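Genome packaging NTPase B204 (Sulfolobus turreted icosahedral virus 2, PDB 4KFR) probably hydrolyses nucleoside triphosphates, most likely ATP, through a P-loop NTPase core to drive packaging of the viral genome into the capsid. Local coordinates at residues 79-84 against 117-122; 109-114 against 143-148. All blocks are in the same frame, centred on the assembly; numbering follows the deposited sequence.

Contact 1 (79-84 against 117-122); sequences DFFEKL and PAIDEA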
ATOM      1  N   ASP A  79      -0.349 -16.087  11.728  1.00 36.57           N
ATOM      2  CA  ASP A  79      -1.454 -15.959  10.773  1.00 39.46           C
ATOM      3  C   ASP A  79      -2.231 -14.660  10.930  1.00 29.60           C
ATOM      4  O   ASP A  79      -3.431 -14.626  10.666  1.00 31.48           O
ATOM      5  CB  ASP A  79      -2.429 -17.137  10.874  1.00 37.26           C
ATOM      6  CG  ASP A  79      -2.989 -17.324  12.278  1.00 40.16           C
ATOM      7  OD1 ASP A  79      -3.710 -18.327  12.488  1.00 39.51           O
ATOM      8  OD2 ASP A  79      -2.701 -16.490  13.172  1.00 39.67           O
ATOM      9  N   PHE A  80      -1.563 -13.590  11.353  1.00 32.67           N
ATOM     10  CA  PHE A  80      -2.292 -12.348  11.591  1.00 33.04           C
ATOM     11  C   PHE A  80      -2.938 -11.790  10.331  1.00 23.58           C
ATOM     12  O   PHE A  80      -4.036 -11.252  10.416  1.00 24.76           O
ATOM     13  CB  PHE A  80      -1.432 -11.261  12.241  1.00 31.70           C
ATOM     14  CG  PHE A  80      -2.210 -10.020  12.609  1.00 23.93           C
ATOM     15  CD1 PHE A  80      -3.181 -10.062  13.596  1.00 29.47           C
ATOM     16  CD2 PHE A  80      -1.951  -8.806  11.986  1.00 33.33           C
ATOM     17  CE1 PHE A  80      -3.906  -8.919  13.948  1.00 27.86           C
ATOM     18  CE2 PHE A  80      -2.678  -7.649  12.334  1.00 27.66           C
ATOM     19  CZ  PHE A  80      -3.651  -7.720  13.317  1.00 23.09           C
ATOM     20  N   PHE A  81      -2.272 -11.879   9.181  1.00 24.17           N
ATOM     21  CA  PHE A  81      -2.850 -11.230   8.000  1.00 25.23           C
ATOM     22  C   PHE A  81      -4.245 -11.732   7.661  1.00 24.18           C
ATOM     23  O   PHE A  81      -5.124 -10.945   7.322  1.00 21.17           O
ATOM     24  CB  PHE A  81      -1.986 -11.303   6.742  1.00 23.01           C
ATOM     25  CG  PHE A  81      -2.610 -10.570   5.576  1.00 27.57           C
ATOM     26  CD1 PHE A  81      -2.560  -9.185   5.509  1.00 26.95           C
ATOM     27  CD2 PHE A  81      -3.311 -11.255   4.598  1.00 24.20           C
ATOM     28  CE1 PHE A  81      -3.159  -8.497   4.465  1.00 26.62           C
ATOM     29  CE2 PHE A  81      -3.913 -10.580   3.547  1.00 26.55           C
ATOM     30  CZ  PHE A  81      -3.841  -9.195   3.482  1.00 26.47           C
ATOM     31  N   GLU A  82      -4.462 -13.036   7.755  1.00 20.98           N
ATOM     32  CA  GLU A  82      -5.786 -13.545   7.443  1.00 23.22           C
ATOM     33  C   GLU A  82      -6.841 -13.036   8.435  1.00 24.61           C
ATOM     34  O   GLU A  82      -7.999 -12.829   8.064  1.00 21.07           O
ATOM     35  CB  GLU A  82      -5.781 -15.074   7.327  1.00 24.58           C
ATOM     36  CG  GLU A  82      -5.545 -15.826   8.596  1.00 27.73           C
ATOM     37  CD  GLU A  82      -5.329 -17.307   8.317  1.00 35.73           C
ATOM     38  OE1 GLU A  82      -4.376 -17.625   7.577  1.00 40.40           O
ATOM     39  OE2 GLU A  82      -6.115 -18.138   8.814  1.00 27.93           O
ATOM     40  N   LYS A  83      -6.433 -12.783   9.682  1.00 22.56           N
ATOM     41  CA  LYS A  83      -7.362 -12.215  10.662  1.00 20.67           C
ATOM     42  C   LYS A  83      -7.652 -10.737  10.383  1.00 20.20           C
ATOM     43  O   LYS A  83      -8.797 -10.303  10.458  1.00 21.19           O
ATOM     44  CB  LYS A  83      -6.842 -12.408  12.085  1.00 22.31           C
ATOM     45  CG  LYS A  83      -6.528 -13.874  12.400  1.00 29.31           C
ATOM     46  CD  LYS A  83      -6.615 -14.206  13.887  1.00 29.27           C
ATOM     47  CE  LYS A  83      -5.278 -14.066  14.573  1.00 32.60           C
ATOM     48  NZ  LYS A  83      -5.324 -14.709  15.919  1.00 31.95           N
ATOM     49  N   LEU A  84      -6.599  -9.982  10.077  1.00 18.87           N
ATOM     50  CA  LEU A  84      -6.705  -8.590   9.646  1.00 22.91           C
ATOM     51  C   LEU A  84      -7.613  -8.461   8.417  1.00 20.77           C
ATOM     52  O   LEU A  84      -8.467  -7.567   8.336  1.00 19.76           O
ATOM     53  CB  LEU A  84      -5.313  -8.068   9.310  1.00 21.69           C
ATOM     54  CG  LEU A  84      -5.230  -6.679   8.672  1.00 21.38           C
ATOM     55  CD1 LEU A  84      -5.800  -5.655   9.615  1.00 23.04           C
ATOM     56  CD2 LEU A  84      -3.792  -6.357   8.317  1.00 23.09           C
ATOM     57  N   PRO A 117      -5.219 -18.251   1.233  1.00 21.96           N
ATOM     58  CA  PRO A 117      -6.500 -17.793   0.682  1.00 26.34           C
ATOM     59  C   PRO A 117      -6.714 -16.271   0.855  1.00 23.58           C
ATOM     60  O   PRO A 117      -7.268 -15.650  -0.039  1.00 24.18           O
ATOM     61  CB  PRO A 117      -7.526 -18.571   1.504  1.00 26.10           C
ATOM     62  CG  PRO A 117      -6.828 -19.842   1.838  1.00 30.40           C
ATOM     63  CD  PRO A 117      -5.387 -19.440   2.092  1.00 26.91           C
ATOM     64  N   ALA A 118      -6.254 -15.694   1.965  1.00 19.82           N
ATOM     65  CA  ALA A 118      -6.385 -14.250   2.178  1.00 23.16           C
ATOM     66  C   ALA A 118      -5.543 -13.448   1.189  1.00 22.20           C
ATOM     67  O   ALA A 118      -6.004 -12.448   0.653  1.00 21.84           O
ATOM     68  CB  ALA A 118      -6.046 -13.855   3.631  1.00 20.05           C
ATOM     69  N   ILE A 119      -4.317 -13.886   0.931  1.00 25.41           N
ATOM     70  CA  ILE A 119      -3.483 -13.208  -0.065  1.00 21.52           C
ATOM     71  C   ILE A 119      -4.063 -13.304  -1.467  1.00 24.87           C
ATOM     72  O   ILE A 119      -4.122 -12.311  -2.197  1.00 21.30           O
ATOM     73  CB  ILE A 119      -2.063 -13.775  -0.085  1.00 23.90           C
ATOM     74  CG1 ILE A 119      -1.318 -13.338   1.169  1.00 23.90           C
ATOM     75  CG2 ILE A 119      -1.318 -13.300  -1.308  1.00 27.01           C
ATOM     76  CD1 ILE A 119      -0.013 -14.076   1.373  1.00 30.02           C
ATOM     77  N   ASP A 120      -4.472 -14.507  -1.850  1.00 20.79           N
ATOM     78  CA  ASP A 120      -5.137 -14.702  -3.121  1.00 24.41           C
ATOM     79  C   ASP A 120      -6.324 -13.743  -3.298  1.00 25.39           C
ATOM     80  O   ASP A 120      -6.478 -13.121  -4.353  1.00 26.55           O
ATOM     81  CB  ASP A 120      -5.594 -16.156  -3.255  1.00 24.19           C
ATOM     82  CG  ASP A 120      -6.408 -16.390  -4.506  1.00 34.84           C
ATOM     83  OD1 ASP A 120      -5.825 -16.331  -5.603  1.00 33.78           O
ATOM     84  OD2 ASP A 120      -7.632 -16.628  -4.390  1.00 43.64           O
ATOM     85  N   GLU A 121      -7.147 -13.617  -2.261  1.00 22.56           N
ATOM     86  CA  GLU A 121      -8.338 -12.767  -2.334  1.00 22.80           C
ATOM     87  C   GLU A 121      -7.976 -11.284  -2.447  1.00 25.80           C
ATOM     88  O   GLU A 121      -8.621 -10.526  -3.177  1.00 25.15           O
ATOM     89  CB  GLU A 121      -9.220 -13.004  -1.119  1.00 27.76           C
ATOM     90  CG  GLU A 121     -10.627 -12.469  -1.228  1.00 30.98           C
ATOM     91  CD  GLU A 121     -11.539 -13.093  -0.187  1.00 35.57           C
ATOM     92  OE1 GLU A 121     -11.258 -12.947   1.022  1.00 24.65           O
ATOM     93  OE2 GLU A 121     -12.525 -13.754  -0.583  1.00 43.31           O
ATOM     94  N   ALA A 122      -6.936 -10.880  -1.733  1.00 20.44           N
ATOM     95  CA  ALA A 122      -6.509  -9.487  -1.724  1.00 20.20           C
ATOM     96  C   ALA A 122      -5.921  -9.063  -3.063  1.00 22.02           C
ATOM     97  O   ALA A 122      -6.095  -7.928  -3.504  1.00 26.59           O
ATOM     98  CB  ALA A 122      -5.514  -9.246  -0.590  1.00 23.16           C
TER
HETATM   99  O   HOH W   1      -5.935 -17.232   4.503  1.00 23.68           O

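Contact 2 (109-114 against 143-148); sequences FKYKQK and LMPIVY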
ATOM      1  N   PHE A 109       3.196  -9.804   2.198  1.00 26.14           N
ATOM      2  CA  PHE A 109       3.273 -10.132   0.779  1.00 25.62           C
ATOM      3  C   PHE A 109       4.716 -10.379   0.360  1.00 27.85           C
ATOM      4  O   PHE A 109       5.133 -10.010  -0.737  1.00 26.52           O
ATOM      5  CB  PHE A 109       2.683  -9.004  -0.066  1.00 26.22           C
ATOM      6  CG  PHE A 109       1.221  -8.747   0.191  1.00 25.59           C
ATOM      7  CD1 PHE A 109       0.816  -7.891   1.213  1.00 23.54           C
ATOM      8  CD2 PHE A 109       0.247  -9.360  -0.591  1.00 26.37           C
ATOM      9  CE1 PHE A 109      -0.539  -7.664   1.454  1.00 22.07           C
ATOM     10  CE2 PHE A 109      -1.103  -9.126  -0.365  1.00 23.45           C
ATOM     11  CZ  PHE A 109      -1.493  -8.268   0.655  1.00 25.20           C
ATOM     12  N   LYS A 110       5.483 -11.008   1.236  1.00 27.40           N
ATOM     13  CA  LYS A 110       6.885 -11.254   0.942  1.00 29.54           C
ATOM     14  C   LYS A 110       7.097 -12.198  -0.250  1.00 27.92           C
ATOM     15  O   LYS A 110       6.368 -13.177  -0.429  1.00 29.32           O
ATOM     16  CB  LYS A 110       7.588 -11.804   2.174  1.00 28.08           C
ATOM     17  CG  LYS A 110       9.079 -11.903   2.012  1.00 37.68           C
ATOM     18  CD  LYS A 110       9.771 -12.109   3.349  1.00 48.01           C
ATOM     19  CE  LYS A 110      11.266 -12.346   3.160  1.00 54.25           C
ATOM     20  NZ  LYS A 110      11.968 -12.541   4.462  1.00 58.39           N
ATOM     21  N   TYR A 111       8.107 -11.885  -1.052  1.00 28.07           N
ATOM     22  CA  TYR A 111       8.507 -12.711  -2.184  1.00 29.62           C
ATOM     23  C   TYR A 111       8.816 -14.135  -1.715  1.00 26.58           C
ATOM     24  O   TYR A 111       9.463 -14.321  -0.684  1.00 29.23           O
ATOM     25  CB  TYR A 111       9.716 -12.066  -2.858  1.00 31.72           C
ATOM     26  CG  TYR A 111      10.262 -12.775  -4.080  1.00 32.97           C
ATOM     27  CD1 TYR A 111       9.417 -13.346  -5.023  1.00 29.52           C
ATOM     28  CD2 TYR A 111      11.628 -12.838  -4.306  1.00 35.03           C
ATOM     29  CE1 TYR A 111       9.925 -13.979  -6.150  1.00 31.10           C
ATOM     30  CE2 TYR A 111      12.145 -13.465  -5.422  1.00 33.64           C
ATOM     31  CZ  TYR A 111      11.295 -14.037  -6.340  1.00 38.60           C
ATOM     32  OH  TYR A 111      11.823 -14.655  -7.453  1.00 38.28           O
ATOM     33  N   LYS A 112       8.276 -15.111  -2.449  1.00 25.76           N
ATOM     34  CA  LYS A 112       8.493 -16.551  -2.245  1.00 31.71           C
ATOM     35  C   LYS A 112       7.654 -17.196  -1.128  1.00 32.87           C
ATOM     36  O   LYS A 112       7.712 -18.413  -0.938  1.00 33.15           O
ATOM     37  CB  LYS A 112       9.996 -16.888  -2.087  1.00 28.60           C
ATOM     38  CG  LYS A 112      10.843 -16.465  -3.282  1.00 31.91           C
ATOM     39  CD  LYS A 112      12.360 -16.494  -2.990  1.00 36.69           C
ATOM     40  CE  LYS A 112      12.765 -15.437  -1.948  1.00 35.07           C
ATOM     41  NZ  LYS A 112      14.256 -15.294  -1.806  1.00 34.09           N
ATOM     42  N   GLN A 113       6.863 -16.399  -0.409  1.00 29.84           N
ATOM     43  CA  GLN A 113       5.993 -16.955   0.633  1.00 30.45           C
ATOM     44  C   GLN A 113       4.807 -17.735   0.061  1.00 34.38           C
ATOM     45  O   GLN A 113       4.435 -17.572  -1.103  1.00 26.05           O
ATOM     46  CB  GLN A 113       5.476 -15.866   1.568  1.00 30.14           C
ATOM     47  CG  GLN A 113       6.549 -15.224   2.449  1.00 38.35           C
ATOM     48  CD  GLN A 113       7.021 -16.132   3.575  1.00 40.38           C
ATOM     49  OE1 GLN A 113       6.238 -16.535   4.436  1.00 47.38           O
ATOM     50  NE2 GLN A 113       8.309 -16.443   3.581  1.00 34.27           N
ATOM     51  N   LYS A 114       4.219 -18.581   0.899  1.00 27.46           N
ATOM     52  CA  LYS A 114       3.057 -19.359   0.506  1.00 33.21           C
ATOM     53  C   LYS A 114       1.903 -18.401   0.211  1.00 28.82           C
ATOM     54  O   LYS A 114       1.646 -17.484   0.980  1.00 28.61           O
ATOM     55  CB  LYS A 114       2.669 -20.317   1.639  1.00 32.93           C
ATOM     56  CG  LYS A 114       1.613 -21.345   1.279  1.00 35.50           C
ATOM     57  CD  LYS A 114       0.686 -21.568   2.474  1.00 42.22           C
ATOM     58  CE  LYS A 114       0.799 -22.971   3.043  1.00 36.01           C
ATOM     59  NZ  LYS A 114       0.323 -23.010   4.475  1.00 34.53           N
ATOM     60  N   LEU A 143       8.637  -7.900  -2.662  1.00 25.29           N
ATOM     61  CA  LEU A 143       7.263  -8.358  -2.757  1.00 27.19           C
ATOM     62  C   LEU A 143       7.071  -9.415  -3.853  1.00 29.60           C
ATOM     63  O   LEU A 143       7.847  -9.488  -4.811  1.00 31.14           O
ATOM     64  CB  LEU A 143       6.323  -7.173  -2.988  1.00 28.02           C
ATOM     65  CG  LEU A 143       6.475  -5.994  -2.014  1.00 26.29           C
ATOM     66  CD1 LEU A 143       5.413  -4.948  -2.313  1.00 28.78           C
ATOM     67  CD2 LEU A 143       6.404  -6.451  -0.548  1.00 25.39           C
ATOM     68  N   MET A 144       6.039 -10.241  -3.693  1.00 29.47           N
ATOM     69  CA  MET A 144       5.659 -11.201  -4.723  1.00 27.59           C
ATOM     70  C   MET A 144       5.403 -10.472  -6.028  1.00 32.45           C
ATOM     71  O   MET A 144       4.688  -9.470  -6.048  1.00 30.59           O
ATOM     72  CB  MET A 144       4.389 -11.953  -4.323  1.00 30.45           C
ATOM     73  CG  MET A 144       4.426 -12.552  -2.935  1.00 30.81           C
ATOM     74  SD  MET A 144       2.811 -13.208  -2.449  1.00 37.12           S
ATOM     75  CE  MET A 144       1.806 -11.766  -2.602  1.00 42.80           C
ATOM     76  N   PRO A 145       5.999 -10.969  -7.122  1.00 30.28           N
ATOM     77  CA  PRO A 145       5.806 -10.432  -8.464  1.00 34.03           C
ATOM     78  C   PRO A 145       4.343 -10.246  -8.840  1.00 33.50           C
ATOM     79  O   PRO A 145       4.041  -9.288  -9.543  1.00 33.61           O
ATOM     80  CB  PRO A 145       6.464 -11.493  -9.340  1.00 39.26           C
ATOM     81  CG  PRO A 145       7.631 -11.908  -8.520  1.00 34.97           C
ATOM     82  CD  PRO A 145       7.124 -11.921  -7.089  1.00 31.09           C
ATOM     83  N   ILE A 146       3.453 -11.103  -8.351  1.00 31.53           N
ATOM     84  CA  ILE A 146       2.040 -10.979  -8.689  1.00 38.67           C
ATOM     85  C   ILE A 146       1.440  -9.688  -8.170  1.00 33.07           C
ATOM     86  O   ILE A 146       0.459  -9.201  -8.723  1.00 34.76           O
ATOM     87  CB  ILE A 146       1.194 -12.157  -8.163  1.00 39.56           C
ATOM     88  CG1 ILE A 146       1.457 -12.376  -6.671  1.00 40.37           C
ATOM     89  CG2 ILE A 146       1.472 -13.413  -8.971  1.00 46.42           C
ATOM     90  CD1 ILE A 146       0.683 -13.531  -6.074  1.00 47.35           C
ATOM     91  N   VAL A 147       2.013  -9.147  -7.094  1.00 33.58           N
ATOM     92  CA  VAL A 147       1.576  -7.851  -6.598  1.00 30.35           C
ATOM     93  C   VAL A 147       1.653  -6.834  -7.734  1.00 27.99           C
ATOM     94  O   VAL A 147       0.711  -6.090  -7.981  1.00 30.81           O
ATOM     95  CB  VAL A 147       2.423  -7.371  -5.397  1.00 33.00           C
ATOM     96  CG1 VAL A 147       2.119  -5.898  -5.071  1.00 30.77           C
ATOM     97  CG2 VAL A 147       2.183  -8.269  -4.188  1.00 28.34           C
ATOM     98  N   TYR A 148       2.762  -6.846  -8.461  1.00 27.40           N
ATOM     99  CA  TYR A 148       2.974  -5.867  -9.523  1.00 32.71           C
ATOM    100  C   TYR A 148       2.087  -6.079 -10.748  1.00 32.57           C
ATOM    101  O   TYR A 148       1.742  -5.122 -11.444  1.00 30.93           O
ATOM    102  CB  TYR A 148       4.452  -5.816  -9.901  1.00 32.31           C
ATOM    103  CG  TYR A 148       5.284  -5.417  -8.713  1.00 32.46           C
ATOM    104  CD1 TYR A 148       5.213  -4.124  -8.206  1.00 28.07           C
ATOM    105  CD2 TYR A 148       6.103  -6.336  -8.070  1.00 31.95           C
ATOM    106  CE1 TYR A 148       5.955  -3.746  -7.106  1.00 30.39           C
ATOM    107  CE2 TYR A 148       6.853  -5.965  -6.959  1.00 28.45           C
ATOM    108  CZ  TYR A 148       6.767  -4.665  -6.485  1.00 27.18           C
ATOM    109  OH  TYR A 148       7.501  -4.281  -5.390  1.00 28.73           O
TER

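Contact 1 (79-84 against 117-122)
Phe81 and Glu82, on the first turn of helix 80-95, meet Ala118 on the first turn of helix 117-124, where the two segment axes pass 9.4 Å apart at 50°. Phe81 carries the contact. With CG swung anti to the backbone N (chi1 -178°), its ring extends to helix 117-124 and turns its CD2-CE2-CZ edge to it. Ala118 CB approaches the ring obliquely, 3.9 Å from Phe81 CD2, whereas Ala122, one helical turn on, brings its CB to the ring edge, 4.4 Å from Phe81 CZ. The backbone N of Ile119 also lies near the ring plane, 4.2 Å from Phe81 CE2. The Ala118 methyl also packs on the backbone of the other helix, with CB 3.8 Å from Glu82 CA. The ring of His108 meets that of Phe81 with the planes at about 40°, and Trp85 from the next turn of helix 80-95 touches both alanines. At the exposed rim Glu82 runs extended beyond CG, and a water accepts from Ala118 N at 3.0 Å while donating a weak bond to Glu82 OE1. No direct hydrogen bond joins the segments, so apolar packing holds these helix starts together; the water gives the first-turn amide of Ala118 a partner, and the carboxylate near that helix N terminus is probably favoured electrostatically.

Contact 2 (109-114 against 143-148)
Phe109 and Lys110 run beside Leu143 and Met144 in a single beta bridge, Lys110 paired with Leu143, beyond the C-terminal ends of the parallel strands 98-102 and 131-137 in what is probably a P-loop NTPase alpha/beta fold. Lys110 is also the first residue of a type II beta turn to Gln113, closed by Gln113 N donating to Lys110 O. One direct backbone hydrogen bond secures the bridge: Met144 N donates to Phe109 O over 3.1 Å, with an N-H...O angle of 158°. The same oxygen receives a CA-H...O contact from Leu143 CA at 3.4 Å, so it is approached by two successive residues. Apolar contacts flank this link. Met144 bends at its last torsion (chi3 -58°), which carries CE to the edge of the Phe109 ring, in its plane and 3.5 Å from Phe109 CD2. Val147 of helix 145-150 adds CG2 at 4.2 Å from Phe109 CB, while Leu123 of helix 117-124 also touches Met144. Beyond the bridge Tyr111 crosses Pro145 at about a right angle; Trp167 of helix 162-171 meets the tyrosine ring edge-to-face and also touches the proline. Within the turn, Lys112 lays its CG over the centre of one face of the Tyr111 ring, 3.6 Å above its plane. Pro145 CD comes obliquely to that ring, 3.4 Å from Tyr111 CD1.

From the N terminus, the chain enters contact 1 at the start of helix 80-95, passes through strand 98-102 and reaches the loop 109-114 of contact 2 before helix 117-124 returns to close the first loop. Strand 131-137 then leads to 143-148, which closes the second. The segments alternate, so the two contacts cross instead of nesting. Contact 1 joins two helices, whereas contact 2 ties the loop ahead of helix 117-124 to the start of helix 145-150. Their centres lie about 13 Å apart, yet they share one apolar cluster: the rings of Phe81 and Phe109 meet edge-to-face, CZ to CZ 3.8 Å, and Ile119 CG2 sits 3.7 Å from Met144 CE.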